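PDB 7AGM: N-acetylmuramoyl-L-alanine amidase from Mycolicibacterium smegmatis, which probably cleaves the amide bond between N-acetylmuramic acid and L-alanine in peptidoglycan, as a zinc-dependent amidase of the Amidase_3 family. Local coordinates for residues 59-64 / 74-79; 68-73 / 211-216; 169-172 / 177-180. All coordinates share one frame; numbering follows the deposited sequence.

Contact 1: 59-64 / 74-79; sequences TTLRVR and TAMSRG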
ATOM      1  N   THR A  59       0.477   9.137   5.962  1.00 14.71           N
ATOM      2  CA  THR A  59      -0.014   9.186   4.588  1.00 14.65           C
ATOM      3  C   THR A  59      -1.377   8.515   4.472  1.00 14.49           C
ATOM      4  O   THR A  59      -2.280   9.033   3.799  1.00 14.71           O
ATOM      5  CB  THR A  59       1.004   8.527   3.651  1.00 14.49           C
ATOM      6  OG1 THR A  59       2.257   9.207   3.770  1.00 15.52           O
ATOM      7  CG2 THR A  59       0.549   8.600   2.199  1.00 14.61           C
ATOM      8  N   THR A  60      -1.565   7.390   5.170  1.00 14.82           N
ATOM      9  CA  THR A  60      -2.843   6.686   5.096  1.00 15.35           C
ATOM     10  C   THR A  60      -3.961   7.500   5.740  1.00 14.94           C
ATOM     11  O   THR A  60      -5.092   7.506   5.238  1.00 14.91           O
ATOM     12  CB  THR A  60      -2.735   5.282   5.700  1.00 15.66           C
ATOM     13  OG1 THR A  60      -1.741   4.520   4.989  1.00 16.09           O
ATOM     14  CG2 THR A  60      -4.075   4.552   5.584  1.00 17.12           C
ATOM     15  N   LEU A  61      -3.658   8.228   6.830  1.00 14.62           N
ATOM     16  CA  LEU A  61      -4.671   9.090   7.440  1.00 15.07           C
ATOM     17  C   LEU A  61      -5.138  10.157   6.458  1.00 14.22           C
ATOM     18  O   LEU A  61      -6.325  10.505   6.417  1.00 14.77           O
ATOM     19  CB  LEU A  61      -4.101   9.751   8.698  1.00 16.79           C
ATOM     20  CG  LEU A  61      -3.860   8.831   9.894  1.00 19.33           C
ATOM     21  CD1 LEU A  61      -3.269   9.618  11.059  1.00 20.21           C
ATOM     22  CD2 LEU A  61      -5.158   8.137  10.317  1.00 21.44           C
ATOM     23  N   ARG A  62      -4.210  10.704   5.676  1.00 14.31           N
ATOM     24  CA  ARG A  62      -4.567  11.695   4.671  1.00 14.43           C
ATOM     25  C   ARG A  62      -5.407  11.074   3.566  1.00 14.15           C
ATOM     26  O   ARG A  62      -6.391  11.680   3.123  1.00 15.16           O
ATOM     27  CB  ARG A  62      -3.301  12.347   4.128  1.00 15.09           C
ATOM     28  CG  ARG A  62      -2.581  13.164   5.201  1.00 15.29           C
ATOM     29  CD  ARG A  62      -1.179  13.573   4.777  1.00 15.85           C
ATOM     30  NE  ARG A  62      -0.442  14.193   5.882  1.00 17.00           N
ATOM     31  CZ  ARG A  62      -0.465  15.490   6.169  1.00 18.26           C
ATOM     32  NH1 ARG A  62      -1.182  16.329   5.433  1.00 18.62           N
ATOM     33  NH2 ARG A  62       0.235  15.948   7.198  1.00 19.70           N
ATOM     34  N   VAL A  63      -5.052   9.860   3.124  1.00 14.16           N
ATOM     35  CA  VAL A  63      -5.873   9.151   2.144  1.00 14.15           C
ATOM     36  C   VAL A  63      -7.281   8.936   2.689  1.00 15.12           C
ATOM     37  O   VAL A  63      -8.276   9.187   2.000  1.00 15.90           O
ATOM     38  CB  VAL A  63      -5.212   7.816   1.744  1.00 13.20           C
ATOM     39  CG1 VAL A  63      -6.189   6.940   0.945  1.00 13.91           C
ATOM     40  CG2 VAL A  63      -3.924   8.057   0.942  1.00 12.77           C
ATOM     41  N   ARG A  64      -7.386   8.477   3.941  1.00 15.41           N
ATOM     42  CA  ARG A  64      -8.700   8.203   4.518  1.00 16.26           C
ATOM     43  C   ARG A  64      -9.570   9.453   4.543  1.00 15.96           C
ATOM     44  O   ARG A  64     -10.754   9.407   4.189  1.00 16.22           O
ATOM     45  CB  ARG A  64      -8.578   7.626   5.928  1.00 17.60           C
ATOM     46  CG  ARG A  64      -9.947   7.492   6.567  1.00 19.48           C
ATOM     47  CD  ARG A  64      -9.909   6.775   7.864  1.00 22.84           C
ATOM     48  NE  ARG A  64      -9.354   7.604   8.918  1.00 25.51           N
ATOM     49  CZ  ARG A  64      -9.279   7.211  10.180  1.00 40.57           C
ATOM     50  NH1 ARG A  64      -9.731   6.011  10.523  1.00 31.01           N
ATOM     51  NH2 ARG A  64      -8.755   8.012  11.092  1.00 32.84           N
ATOM     52  N   THR A  74     -14.450   3.579   4.569  1.00 13.66           N
ATOM     53  CA  THR A  74     -13.104   3.080   4.800  1.00 14.07           C
ATOM     54  C   THR A  74     -13.026   2.290   6.098  1.00 14.61           C
ATOM     55  O   THR A  74     -13.812   2.484   7.037  1.00 15.77           O
ATOM     56  CB  THR A  74     -12.044   4.207   4.827  1.00 16.59           C
ATOM     57  OG1 THR A  74     -12.319   5.112   5.905  1.00 18.02           O
ATOM     58  CG2 THR A  74     -12.018   4.982   3.508  1.00 17.83           C
ATOM     59  N   ALA A  75     -12.028   1.409   6.136  1.00 14.34           N
ATOM     60  CA  ALA A  75     -11.553   0.775   7.355  1.00 14.92           C
ATOM     61  C   ALA A  75     -10.042   0.667   7.251  1.00 15.27           C
ATOM     62  O   ALA A  75      -9.492   0.646   6.148  1.00 15.10           O
ATOM     63  CB  ALA A  75     -12.155  -0.616   7.582  1.00 16.34           C
ATOM     64  N   MET A  76      -9.372   0.621   8.400  1.00 16.47           N
ATOM     65  CA  MET A  76      -7.917   0.557   8.444  1.00 17.80           C
ATOM     66  C   MET A  76      -7.432  -0.695   9.164  1.00 17.61           C
ATOM     67  O   MET A  76      -8.108  -1.239  10.043  1.00 18.48           O
ATOM     68  CB  MET A  76      -7.322   1.821   9.083  1.00 20.69           C
ATOM     69  CG  MET A  76      -7.510   3.064   8.227  1.00 24.28           C
ATOM     70  SD  MET A  76      -6.702   4.509   8.921  1.00 29.90           S
ATOM     71  CE  MET A  76      -5.020   3.924   9.074  1.00 41.63           C
ATOM     72  N   SER A  77      -6.241  -1.153   8.783  1.00 17.21           N
ATOM     73  CA  SER A  77      -5.673  -2.353   9.379  1.00 17.51           C
ATOM     74  C   SER A  77      -5.118  -2.124  10.779  1.00 18.41           C
ATOM     75  O   SER A  77      -4.943  -3.092  11.523  1.00 20.13           O
ATOM     76  CB  SER A  77      -4.556  -2.891   8.490  1.00 18.25           C
ATOM     77  OG  SER A  77      -3.506  -1.949   8.409  1.00 16.90           O
ATOM     78  N   ARG A  78      -4.823  -0.880  11.150  1.00 18.00           N
ATOM     79  CA  ARG A  78      -4.335  -0.578  12.486  1.00 18.32           C
ATOM     80  C   ARG A  78      -4.846   0.795  12.879  1.00 19.50           C
ATOM     81  O   ARG A  78      -5.224   1.605  12.029  1.00 19.47           O
ATOM     82  CB  ARG A  78      -2.805  -0.657  12.575  1.00 18.17           C
ATOM     83  CG  ARG A  78      -2.057   0.290  11.651  1.00 17.98           C
ATOM     84  CD  ARG A  78      -0.571   0.129  11.915  1.00 17.70           C
ATOM     85  NE  ARG A  78       0.344   0.684  10.918  1.00 17.70           N
ATOM     86  CZ  ARG A  78       1.185   1.696  11.138  1.00 17.92           C
ATOM     87  NH1 ARG A  78       1.191   2.334  12.308  1.00 18.66           N
ATOM     88  NH2 ARG A  78       2.027   2.072  10.184  1.00 16.68           N
ATOM     89  N   GLY A  79      -4.835   1.050  14.188  1.00 21.24           N
ATOM     90  CA  GLY A  79      -5.471   2.230  14.735  1.00 22.60           C
ATOM     91  C   GLY A  79      -4.549   3.182  15.466  1.00 23.90           C
ATOM     92  O   GLY A  79      -5.019   4.158  16.060  1.00 25.89           O
TER
HETATM   93  O   HOH W   1     -11.381   4.208   8.554  1.00 21.95           O
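Met76, on the edge strand of the central sheet, sets its SD against one face of the Arg64 guanidinium; helix 52-69, which carries Arg64, packs across the strand with the two short axes 10.1 Å apart and nearly antiparallel (165°). The buried, apolar side is built on the unbranched, flexible Met76. Its last torsion bends (chi3 56°) and carries CE to Thr60 CG2 at 3.7 Å; Thr60 turns this methyl to the strand while its OG1 bonds back to the Thr56 carbonyl, so a polar residue can be buried here. Leu61 CD2 adds a looser contact to Met76 SD at 4.2 Å.

The other side, partly exposed and bridged by water, belongs to Arg64 and Thr74. Arg64 CG, anti to the backbone N, passes Thr74 OG1 at 3.4 Å; further out the bend at chi3 (74°) turns the guanidinium over Met76 SD, which sits 3.6 Å from its plane, displaced toward the rim. At the guanidinium edge, in plane, a water accepts from Arg64 NH1 (3.1 Å) and also hydrogen-bonds Thr74 OG1 (3.0 Å). The chemistry thus implies an amphipathic border, where a long arginine covers a polarisable thioether with its flat face while NH1, at the edge, donates to a water.

Contact 2: 68-73 / 211-216; sequences TALGVR and GIAGFL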
ATOM      1  N   THR A  68     -13.201   9.811   2.712  1.00 15.90           N
ATOM      2  CA  THR A  68     -14.410  10.150   3.454  1.00 18.54           C
ATOM      3  C   THR A  68     -15.115  11.352   2.835  1.00 19.24           C
ATOM      4  O   THR A  68     -16.346  11.369   2.719  1.00 19.78           O
ATOM      5  CB  THR A  68     -14.053  10.416   4.921  1.00 22.09           C
ATOM      6  OG1 THR A  68     -13.513   9.223   5.508  1.00 22.42           O
ATOM      7  CG2 THR A  68     -15.287  10.839   5.705  1.00 27.96           C
ATOM      8  N   ALA A  69     -14.347  12.356   2.398  1.00 19.25           N
ATOM      9  CA  ALA A  69     -14.946  13.533   1.775  1.00 20.16           C
ATOM     10  C   ALA A  69     -15.657  13.183   0.473  1.00 20.53           C
ATOM     11  O   ALA A  69     -16.573  13.903   0.058  1.00 21.57           O
ATOM     12  CB  ALA A  69     -13.874  14.596   1.528  1.00 21.40           C
ATOM     13  N   LEU A  70     -15.247  12.102  -0.187  1.00 20.93           N
ATOM     14  CA  LEU A  70     -15.912  11.604  -1.386  1.00 20.16           C
ATOM     15  C   LEU A  70     -17.064  10.655  -1.067  1.00 20.10           C
ATOM     16  O   LEU A  70     -17.662  10.088  -1.991  1.00 21.40           O
ATOM     17  CB  LEU A  70     -14.897  10.912  -2.306  1.00 20.21           C
ATOM     18  CG  LEU A  70     -13.751  11.783  -2.836  1.00 21.00           C
ATOM     19  CD1 LEU A  70     -12.676  10.935  -3.513  1.00 21.91           C
ATOM     20  CD2 LEU A  70     -14.278  12.843  -3.795  1.00 22.26           C
ATOM     21  N   GLY A  71     -17.395  10.472   0.209  1.00 18.60           N
ATOM     22  CA  GLY A  71     -18.459   9.556   0.579  1.00 17.95           C
ATOM     23  C   GLY A  71     -18.078   8.093   0.525  1.00 16.00           C
ATOM     24  O   GLY A  71     -18.964   7.232   0.597  1.00 17.27           O
ATOM     25  N   VAL A  72     -16.791   7.785   0.396  1.00 15.31           N
ATOM     26  CA  VAL A  72     -16.314   6.408   0.303  1.00 14.71           C
ATOM     27  C   VAL A  72     -16.119   5.867   1.717  1.00 14.85           C
ATOM     28  O   VAL A  72     -15.562   6.557   2.583  1.00 16.22           O
ATOM     29  CB  VAL A  72     -15.011   6.337  -0.516  1.00 15.89           C
ATOM     30  CG1 VAL A  72     -14.397   4.947  -0.432  1.00 16.42           C
ATOM     31  CG2 VAL A  72     -15.284   6.713  -1.986  1.00 16.89           C
ATOM     32  N   ARG A  73     -16.608   4.650   1.962  1.00 13.85           N
ATOM     33  CA  ARG A  73     -16.440   3.982   3.246  1.00 13.20           C
ATOM     34  C   ARG A  73     -15.015   3.471   3.370  1.00 13.72           C
ATOM     35  O   ARG A  73     -14.442   2.966   2.401  1.00 15.01           O
ATOM     36  CB  ARG A  73     -17.372   2.773   3.337  1.00 13.30           C
ATOM     37  CG  ARG A  73     -18.860   3.082   3.364  1.00 13.72           C
ATOM     38  CD  ARG A  73     -19.651   1.774   3.430  1.00 15.10           C
ATOM     39  NE  ARG A  73     -21.003   1.923   3.964  1.00 16.10           N
ATOM     40  CZ  ARG A  73     -22.116   1.865   3.240  1.00 19.43           C
ATOM     41  NH1 ARG A  73     -22.056   1.669   1.921  1.00 21.11           N
ATOM     42  NH2 ARG A  73     -23.295   2.004   3.837  1.00 21.55           N
ATOM     43  N   GLY A 211      -5.812   7.489  -7.774  1.00 14.38           N
ATOM     44  CA  GLY A 211      -5.801   6.098  -8.210  1.00 14.60           C
ATOM     45  C   GLY A 211      -6.994   5.309  -7.694  1.00 13.45           C
ATOM     46  O   GLY A 211      -7.619   4.544  -8.437  1.00 14.16           O
ATOM     47  N   ILE A 212      -7.304   5.459  -6.404  1.00 13.39           N
ATOM     48  CA  ILE A 212      -8.432   4.740  -5.810  1.00 13.34           C
ATOM     49  C   ILE A 212      -9.742   5.174  -6.451  1.00 14.02           C
ATOM     50  O   ILE A 212     -10.554   4.336  -6.868  1.00 14.88           O
ATOM     51  CB  ILE A 212      -8.458   4.933  -4.281  1.00 13.39           C
ATOM     52  CG1 ILE A 212      -7.204   4.319  -3.660  1.00 13.06           C
ATOM     53  CG2 ILE A 212      -9.744   4.337  -3.691  1.00 15.21           C
ATOM     54  CD1 ILE A 212      -7.093   4.581  -2.152  1.00 13.72           C
ATOM     55  N   ALA A 213      -9.969   6.489  -6.536  1.00 14.44           N
ATOM     56  CA  ALA A 213     -11.223   6.999  -7.084  1.00 15.70           C
ATOM     57  C   ALA A 213     -11.385   6.608  -8.546  1.00 16.49           C
ATOM     58  O   ALA A 213     -12.489   6.249  -8.981  1.00 18.07           O
ATOM     59  CB  ALA A 213     -11.289   8.516  -6.921  1.00 17.87           C
ATOM     60  N   GLY A 214     -10.296   6.663  -9.319  1.00 17.15           N
ATOM     61  CA  GLY A 214     -10.369   6.265 -10.715  1.00 17.52           C
ATOM     62  C   GLY A 214     -10.724   4.799 -10.875  1.00 17.72           C
ATOM     63  O   GLY A 214     -11.540   4.436 -11.732  1.00 18.58           O
ATOM     64  N   PHE A 215     -10.135   3.939 -10.042  1.00 16.25           N
ATOM     65  CA  PHE A 215     -10.465   2.520 -10.104  1.00 15.43           C
ATOM     66  C   PHE A 215     -11.904   2.265  -9.663  1.00 15.53           C
ATOM     67  O   PHE A 215     -12.636   1.516 -10.317  1.00 17.14           O
ATOM     68  CB  PHE A 215      -9.489   1.693  -9.263  1.00 14.42           C
ATOM     69  CG  PHE A 215      -9.850   0.228  -9.202  1.00 14.44           C
ATOM     70  CD1 PHE A 215      -9.748  -0.571 -10.333  1.00 13.86           C
ATOM     71  CD2 PHE A 215     -10.307  -0.345  -8.020  1.00 15.03           C
ATOM     72  CE1 PHE A 215     -10.085  -1.922 -10.289  1.00 15.15           C
ATOM     73  CE2 PHE A 215     -10.639  -1.695  -7.967  1.00 15.03           C
ATOM     74  CZ  PHE A 215     -10.530  -2.483  -9.112  1.00 15.39           C
ATOM     75  N   LEU A 216     -12.323   2.863  -8.538  1.00 14.71           N
ATOM     76  CA  LEU A 216     -13.698   2.668  -8.081  1.00 15.21           C
ATOM     77  C   LEU A 216     -14.697   3.098  -9.146  1.00 17.62           C
ATOM     78  O   LEU A 216     -15.698   2.411  -9.383  1.00 18.96           O
ATOM     79  CB  LEU A 216     -13.939   3.447  -6.786  1.00 13.64           C
ATOM     80  CG  LEU A 216     -13.217   2.950  -5.529  1.00 13.81           C
ATOM     81  CD1 LEU A 216     -13.558   3.898  -4.383  1.00 14.26           C
ATOM     82  CD2 LEU A 216     -13.588   1.514  -5.175  1.00 14.62           C
TER
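Val72 and Leu216 meet tip to tip where two helices on one side of the sheet approach each other beside its edge strand. Helix 52-69 ends here in a Schellman motif: Gly71, with positive phi (77°), is the first residue to leave the helical conformation, and its N bonds to Thr68 O at 2.9 Å. Glycine suits this place because a residue without CB adopts such a phi at little cost. The turn redirects the chain into strand 73-76, and the residues flanking the glycine, Leu70 and Val72, both point toward helix 198-219.

Leu216 can be followed outward from its backbone. CB leaves the helix toward the 68-73 segment, and with CG anti to the carbonyl carbon (chi1 -69°) the chain keeps on in that direction. CB, CG and CD2 have no atom of 68-73 within 4.2 Å; the touching is left to CD1, which faces the valine fork almost equally far from its two methyls, 4.1 Å from Val72 CG2 and 4.2 Å from Val72 CG1. The beta-branched valine thus offers a two-pronged end to a single leucine methyl. Val11 of strand 10-15 and Ile6 touch both of these side chains, so the pair belongs to a larger apolar cluster between sheet and helices.

One helical turn earlier, Ala213 faces Leu70. Alanine, with a lone methyl, lets the helix flank come near, and the longer Leu70, itself exposed, spans the remaining distance. Neither pair has any polar component, and the two segments bury just 105 Å² between them, which makes this a light van der Waals join between the end of one helix and the flank of another. Its second point of touch is Leu70 CD1 against Ala213 CB, at 4.4 Å.

Contact 3: 169-172 / 177-180; sequences AGLN and PSVL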
ATOM      1  N   ALA A 169       2.455 -11.648   1.210  1.00 16.29           N
ATOM      2  CA  ALA A 169       1.330 -12.393   1.775  1.00 16.96           C
ATOM      3  C   ALA A 169       0.016 -11.627   1.651  1.00 16.37           C
ATOM      4  O   ALA A 169      -1.025 -12.212   1.329  1.00 17.37           O
ATOM      5  CB  ALA A 169       1.618 -12.753   3.236  1.00 18.40           C
ATOM      6  N   GLY A 170       0.033 -10.318   1.909  1.00 15.56           N
ATOM      7  CA  GLY A 170      -1.203  -9.553   1.842  1.00 16.16           C
ATOM      8  C   GLY A 170      -1.822  -9.536   0.457  1.00 15.74           C
ATOM      9  O   GLY A 170      -3.048  -9.538   0.319  1.00 16.36           O
ATOM     10  N   LEU A 171      -0.987  -9.522  -0.587  1.00 14.49           N
ATOM     11  CA  LEU A 171      -1.475  -9.613  -1.961  1.00 14.13           C
ATOM     12  C   LEU A 171      -1.897 -11.035  -2.312  1.00 14.05           C
ATOM     13  O   LEU A 171      -2.969 -11.243  -2.896  1.00 14.90           O
ATOM     14  CB  LEU A 171      -0.391  -9.121  -2.924  1.00 13.75           C
ATOM     15  CG  LEU A 171      -0.111  -7.610  -2.860  1.00 13.30           C
ATOM     16  CD1 LEU A 171       1.082  -7.275  -3.739  1.00 13.98           C
ATOM     17  CD2 LEU A 171      -1.311  -6.772  -3.262  1.00 14.26           C
ATOM     18  N   ASN A 172      -1.093 -12.030  -1.934  1.00 13.15           N
ATOM     19  CA  ASN A 172      -1.430 -13.413  -2.272  1.00 13.02           C
ATOM     20  C   ASN A 172      -2.767 -13.817  -1.669  1.00 12.84           C
ATOM     21  O   ASN A 172      -3.525 -14.586  -2.271  1.00 13.60           O
ATOM     22  CB  ASN A 172      -0.360 -14.362  -1.737  1.00 13.20           C
ATOM     23  CG  ASN A 172       0.987 -14.166  -2.382  1.00 13.23           C
ATOM     24  OD1 ASN A 172       1.097 -13.626  -3.481  1.00 14.32           O
ATOM     25  ND2 ASN A 172       2.026 -14.649  -1.713  1.00 14.40           N
ATOM     26  N   PRO A 177     -10.137  -6.820  -4.980  1.00 13.12           N
ATOM     27  CA  PRO A 177      -9.089  -6.080  -5.700  1.00 13.72           C
ATOM     28  C   PRO A 177      -8.116  -5.427  -4.726  1.00 12.11           C
ATOM     29  O   PRO A 177      -8.526  -4.792  -3.749  1.00 13.10           O
ATOM     30  CB  PRO A 177      -9.876  -5.033  -6.495  1.00 14.21           C
ATOM     31  CG  PRO A 177     -11.205  -5.673  -6.701  1.00 14.33           C
ATOM     32  CD  PRO A 177     -11.482  -6.431  -5.432  1.00 13.48           C
ATOM     33  N   SER A 178      -6.812  -5.586  -4.995  1.00 11.74           N
ATOM     34  CA  SER A 178      -5.803  -5.220  -4.004  1.00 12.06           C
ATOM     35  C   SER A 178      -4.480  -4.889  -4.677  1.00 11.91           C
ATOM     36  O   SER A 178      -4.030  -5.625  -5.564  1.00 12.89           O
ATOM     37  CB  SER A 178      -5.615  -6.367  -3.004  1.00 13.00           C
ATOM     38  OG  SER A 178      -4.722  -6.013  -1.962  1.00 14.37           O
ATOM     39  N   VAL A 179      -3.879  -3.768  -4.269  1.00 11.37           N
ATOM     40  CA  VAL A 179      -2.555  -3.374  -4.738  1.00 12.01           C
ATOM     41  C   VAL A 179      -1.766  -2.865  -3.542  1.00 11.96           C
ATOM     42  O   VAL A 179      -2.332  -2.490  -2.510  1.00 12.05           O
ATOM     43  CB  VAL A 179      -2.586  -2.299  -5.856  1.00 12.55           C
ATOM     44  CG1 VAL A 179      -3.341  -2.820  -7.104  1.00 12.96           C
ATOM     45  CG2 VAL A 179      -3.167  -0.984  -5.332  1.00 13.17           C
ATOM     46  N   LEU A 180      -0.443  -2.872  -3.682  1.00 12.21           N
ATOM     47  CA  LEU A 180       0.456  -2.353  -2.656  1.00 12.18           C
ATOM     48  C   LEU A 180       1.303  -1.266  -3.300  1.00 11.74           C
ATOM     49  O   LEU A 180       1.972  -1.513  -4.308  1.00 13.50           O
ATOM     50  CB  LEU A 180       1.313  -3.483  -2.075  1.00 12.98           C
ATOM     51  CG  LEU A 180       2.227  -3.127  -0.890  1.00 13.13           C
ATOM     52  CD1 LEU A 180       2.624  -4.381  -0.127  1.00 14.71           C
ATOM     53  CD2 LEU A 180       3.488  -2.359  -1.302  1.00 13.72           C
TER
HETATM   54  O   HOH W   2      -4.665  -7.274   0.469  1.00 18.24           O
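Leu171 and Ser178 bring the two backbones nearest, their CA atoms 6.5 Å apart, where the short helix 169-173 faces the start of strand 178-185. Only four residues separate the segments, so the chain leaves the helix and doubles back at once into the sheet. No direct hydrogen bond crosses between them; at the polar side a water bridges instead, donating to Gly170 O at 2.8 Å and hydrogen-bonded to Ser178 OG at 2.7 Å. Serine fits this position because it is short enough to leave room for the water yet still gives the strand a polar atom facing the helix. Its hydroxyl lies anti to the backbone N (chi1 -175°), which carries it out toward Gly170.

Leu171 does most of the packing. Its CB does not aim directly at the strand, but the two branches at its end come nearer and divide the work. CD2 settles on the strand at Ser178 and Val179, 3.7 Å from Ser178 OG and 3.9 Å from Val179 CA, touching main chain as much as side chain. CD1 goes to the next residue pointing to the helix and meets Leu180 CB at 4.1 Å, the two leucines crossing at about a right angle. A leucine suits the place since its forked end can spread over successive residues of a strand. Val179, between Ser178 and Leu180, points its CB away from the helix.

Strand 178-185 runs between 102-109 and 119-123 in the mixed sheet. On the side facing helix 169-173, Leu171 also touches Leu121 and Ser123, while Leu180 rests against Ser105 and the zinc ligand His107; Val179 packs against Phe138 and Ala139 of helix 134-148 on the sheet's other face.

How the contacts relate
Contacts 1 and 2 share helix 52-69 and touch directly, Val63 CG1 lying 4.0 Å from Ile212 CD1; their centres are 13 Å apart, and together they join this helix and the turn that ends it to the edge strand and to helix 198-219. Contact 3 is built on an inner strand of the same sheet. It meets contact 2 through Phe215 CZ and Pro177 CB at 3.7 Å, but stays about 10 Å from contact 1 at the nearest atoms. The zinc ion, held by His17, Glu52 and His107, is closest to contact 3, about 6 Å from the Leu180 side chain, against about 11 Å from that of Thr60 in contact 1; contact 2 lies away from the metal.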